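Local coordinates for protein BCAM1869 (Burkholderia cenocepacia, PDB 4O2H) that probably regulates transcription in quorum sensing, has a novel fold and assembles with a second copy of itself, at residues 33-36 and 37-40; 16-19 and 20-24. All coordinates share one frame; numbering follows the deposited sequence.

Contact 1 of 2, residues 33-36 and 37-40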
loop_
_atom_site.group_PDB
_atom_site.type_symbol
_atom_site.label_atom_id
_atom_site.label_comp_id
_atom_site.label_asym_id
_atom_site.label_seq_id
_atom_site.Cartn_x
_atom_site.Cartn_y
_atom_site.Cartn_z
ATOM N N LEU A 33 9.545 5.973 12.033
ATOM C CA LEU A 33 9.041 5.312 10.826
ATOM C C LEU A 33 9.978 5.520 9.649
ATOM O O LEU A 33 10.575 6.585 9.508
ATOM C CB LEU A 33 7.646 5.792 10.439
ATOM C CG LEU A 33 6.534 5.422 11.349
ATOM C CD1 LEU A 33 5.360 6.297 11.103
ATOM C CD2 LEU A 33 6.172 3.944 11.237
ATOM N N ASP A 34 10.102 4.473 8.819
ATOM C CA ASP A 34 10.912 4.443 7.615
ATOM C C ASP A 34 10.023 4.219 6.429
ATOM O O ASP A 34 9.036 3.494 6.545
ATOM C CB ASP A 34 11.952 3.315 7.695
ATOM C CG ASP A 34 12.872 3.406 8.891
ATOM O OD1 ASP A 34 13.377 4.521 9.170
ATOM O OD2 ASP A 34 13.103 2.352 9.543
ATOM N N HIS A 35 10.346 4.860 5.304
ATOM C CA HIS A 35 9.624 4.705 4.044
ATOM C C HIS A 35 9.908 3.311 3.493
ATOM O O HIS A 35 11.052 2.887 3.476
ATOM C CB HIS A 35 10.033 5.795 3.020
ATOM C CG HIS A 35 9.549 5.518 1.622
ATOM N ND1 HIS A 35 10.271 4.712 0.755
ATOM C CD2 HIS A 35 8.395 5.877 1.017
ATOM C CE1 HIS A 35 9.557 4.647 -0.353
ATOM N NE2 HIS A 35 8.431 5.347 -0.251
ATOM N N VAL A 36 8.874 2.639 2.985
ATOM C CA VAL A 36 8.969 1.286 2.420
ATOM C C VAL A 36 8.632 1.373 0.937
ATOM O O VAL A 36 9.397 0.885 0.117
ATOM C CB VAL A 36 8.035 0.299 3.180
ATOM C CG1 VAL A 36 8.123 -1.119 2.629
ATOM C CG2 VAL A 36 8.317 0.300 4.690
ATOM N N ALA A 37 7.485 1.981 0.583
ATOM C CA ALA A 37 7.075 2.044 -0.820
ATOM C C ALA A 37 6.085 3.146 -1.053
ATOM O O ALA A 37 5.335 3.523 -0.178
ATOM C CB ALA A 37 6.488 0.697 -1.286
ATOM N N SER A 38 6.127 3.689 -2.251
ATOM C CA SER A 38 5.267 4.753 -2.741
ATOM C C SER A 38 5.020 4.483 -4.214
ATOM O O SER A 38 5.866 3.901 -4.882
ATOM C CB SER A 38 5.920 6.115 -2.525
ATOM O OG SER A 38 6.107 6.444 -1.156
ATOM N N GLY A 39 3.857 4.861 -4.697
ATOM C CA GLY A 39 3.511 4.710 -6.097
ATOM C C GLY A 39 2.377 5.617 -6.479
ATOM O O GLY A 39 1.715 6.202 -5.619
ATOM N N LEU A 40 2.186 5.772 -7.780
ATOM C CA LEU A 40 1.129 6.603 -8.325
ATOM C C LEU A 40 -0.152 5.794 -8.472
ATOM O O LEU A 40 -0.086 4.593 -8.740
ATOM C CB LEU A 40 1.564 7.182 -9.696
ATOM C CG LEU A 40 2.837 8.062 -9.661
ATOM C CD1 LEU A 40 3.118 8.664 -11.037
ATOM C CD2 LEU A 40 2.775 9.156 -8.546
#
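H35 reaches forward along its own strand to S38, its imidazole lying over the peptide that joins V36 to A37. CB leaves the backbone with CG anti to the backbone N (chi1 168°), which puts the ring beside the carbonyl carbon, on the side of the residues that follow. ND1 stays 3.9 Å from A37 N, while CE1 comes closer to the same nitrogen, at 3.5 Å. A37 N thus sits under one ring face, displaced toward the rim. CD2 lies 3.2 Å from S38 OG. At the tip, NE2 passes 3.3 Å from A37 C and meets S38 OG at 2.7 Å in a hydrogen bond whose proton may come from either partner; its angle of 136° is well short of straight. S38 CB lies in the ring plane at the edge, 3.5 Å from NE2. The contact spans a classic beta bulge in strand 34-40: V36 and A37 both face E62 of the neighbouring antiparallel strand 55-65, V36 with a helix-like psi of -52°. W63 of that strand packs edge-to-face with the H35 ring, and T61 OG1 bonds both S38 OG and A37 O, giving the buried hydroxyl a second partner. H35 also touches A131 and A135 of helix 128-138, whereas V36 and A37 pack against A37 and V36 of the second subunit.

Contact 2 of 2, residues 16-19 and 20-24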
loop_
_atom_site.group_PDB
_atom_site.type_symbol
_atom_site.label_atom_id
_atom_site.label_comp_id
_atom_site.label_asym_id
_atom_site.label_seq_id
_atom_site.Cartn_x
_atom_site.Cartn_y
_atom_site.Cartn_z
ATOM N N SER A 16 -1.654 -6.272 20.276
ATOM C CA SER A 16 -2.642 -6.716 21.243
ATOM C C SER A 16 -3.487 -7.820 20.574
ATOM O O SER A 16 -3.498 -7.873 19.345
ATOM C CB SER A 16 -3.542 -5.555 21.653
ATOM O OG SER A 16 -2.812 -4.499 22.244
ATOM N N PRO A 17 -4.230 -8.679 21.328
ATOM C CA PRO A 17 -5.009 -9.756 20.675
ATOM C C PRO A 17 -5.982 -9.255 19.590
ATOM O O PRO A 17 -6.251 -9.988 18.643
ATOM C CB PRO A 17 -5.771 -10.405 21.858
ATOM C CG PRO A 17 -4.931 -10.145 23.034
ATOM C CD PRO A 17 -4.297 -8.786 22.802
ATOM N N ASP A 18 -6.466 -7.998 19.687
ATOM C CA ASP A 18 -7.377 -7.412 18.689
ATOM C C ASP A 18 -6.609 -6.867 17.452
ATOM O O ASP A 18 -7.240 -6.352 16.537
ATOM C CB ASP A 18 -8.289 -6.330 19.317
ATOM C CG ASP A 18 -7.612 -5.007 19.669
ATOM O OD1 ASP A 18 -6.375 -5.007 19.896
ATOM O OD2 ASP A 18 -8.326 -3.975 19.734
ATOM N N GLY A 19 -5.277 -7.029 17.411
ATOM C CA GLY A 19 -4.455 -6.645 16.255
ATOM C C GLY A 19 -3.814 -5.264 16.249
ATOM O O GLY A 19 -3.089 -4.938 15.311
ATOM N N TYR A 20 -4.059 -4.437 17.273
ATOM C CA TYR A 20 -3.442 -3.106 17.350
ATOM C C TYR A 20 -2.285 -3.079 18.302
ATOM O O TYR A 20 -2.347 -3.735 19.340
ATOM C CB TYR A 20 -4.454 -2.044 17.792
ATOM C CG TYR A 20 -5.585 -1.839 16.816
ATOM C CD1 TYR A 20 -5.438 -1.000 15.713
ATOM C CD2 TYR A 20 -6.820 -2.462 17.007
ATOM C CE1 TYR A 20 -6.503 -0.749 14.846
ATOM C CE2 TYR A 20 -7.871 -2.278 16.100
ATOM C CZ TYR A 20 -7.705 -1.410 15.026
ATOM O OH TYR A 20 -8.720 -1.189 14.138
ATOM N N VAL A 21 -1.227 -2.321 17.939
ATOM C CA VAL A 21 -0.046 -1.986 18.762
ATOM C C VAL A 21 -0.441 -0.738 19.550
ATOM O O VAL A 21 -0.691 0.295 18.934
ATOM C CB VAL A 21 1.250 -1.761 17.903
ATOM C CG1 VAL A 21 2.408 -1.220 18.766
ATOM C CG2 VAL A 21 1.659 -3.054 17.194
ATOM N N ARG A 22 -0.551 -0.830 20.877
ATOM C CA ARG A 22 -1.010 0.298 21.697
ATOM C C ARG A 22 0.132 1.162 22.157
ATOM O O ARG A 22 1.092 0.680 22.757
ATOM C CB ARG A 22 -1.869 -0.165 22.861
ATOM C CG ARG A 22 -3.252 -0.561 22.358
ATOM C CD ARG A 22 -4.221 -1.102 23.404
ATOM N NE ARG A 22 -5.567 -1.051 22.834
ATOM C CZ ARG A 22 -6.054 -1.929 21.956
ATOM N NH1 ARG A 22 -7.257 -1.758 21.437
ATOM N NH2 ARG A 22 -5.334 -2.978 21.586
ATOM N N LEU A 23 0.055 2.452 21.786
ATOM C CA LEU A 23 1.111 3.428 22.034
ATOM C C LEU A 23 0.542 4.721 22.566
ATOM O O LEU A 23 -0.464 5.218 22.048
ATOM C CB LEU A 23 1.878 3.704 20.712
ATOM C CG LEU A 23 2.615 2.555 20.028
ATOM C CD1 LEU A 23 3.060 2.961 18.653
ATOM C CD2 LEU A 23 3.816 2.094 20.856
ATOM N N SER A 24 1.219 5.297 23.564
ATOM C CA SER A 24 0.827 6.583 24.147
ATOM C C SER A 24 1.078 7.727 23.174
ATOM O O SER A 24 1.865 7.600 22.236
ATOM C CB SER A 24 1.594 6.848 25.439
ATOM O OG SER A 24 2.953 7.119 25.142
HETATM O O HOH W 1 -0.022 -3.417 22.063
#
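R22 grips D18 end-on, one nitrogen to each carboxylate oxygen: NH2 to OD1 at 2.8 Å and NH1 to OD2 at 3.0 Å. Both bonds of this salt bridge are nearly straight and use the syn sides of the oxygens, with the carboxylate plane turned 28° from the guanidinium. The arginine chain, extended from CG to NE, carries its head back over the turn, where NH2 also makes a weak bond to S16 OG, 3.0 Å away. Beneath the pair the backbone is compact. Residues 16-19 form a type I beta turn closed by G19 N to S16 O, and S16 N donates to Y20 O at 2.8 Å. G19 has a positive phi (94°) that would jam a side chain against the preceding carbonyl. The solvent side is looser: D18 is exposed, and beyond its salt bridge OD2 makes a van der Waals contact with the Y20 ring edge at CD2, 3.5 Å away. A water bonded to both S16 OG and R22 N joins the turn to the strand. On the protein side, R22 NE forms a salt bridge with D109, Y20 and R22 lean on M101 of the parallel strand 100-103, and Y20 packs on P42 of the second subunit.

Overall arrangement
Contact 2 closes before contact 1 opens along the chain, and the two lie on opposite sides of its centre, with centres 23 Å apart and nearest atoms about 8 Å apart. They belong to different sheets: strand 34-40 is, within this chain, an outermost strand of the four-stranded antiparallel sheet, whereas 16-24 leads into the small parallel pair formed with 100-103. Place and chemistry go together. Contact 1, partly buried, with helix 128-138 against H35 and S38, has a single side-chain hydrogen bond across its segments, with ring packing around it; contact 2, at the surface, combines a salt bridge, turn hydrogen bonds and a water. Both also pack against the second subunit.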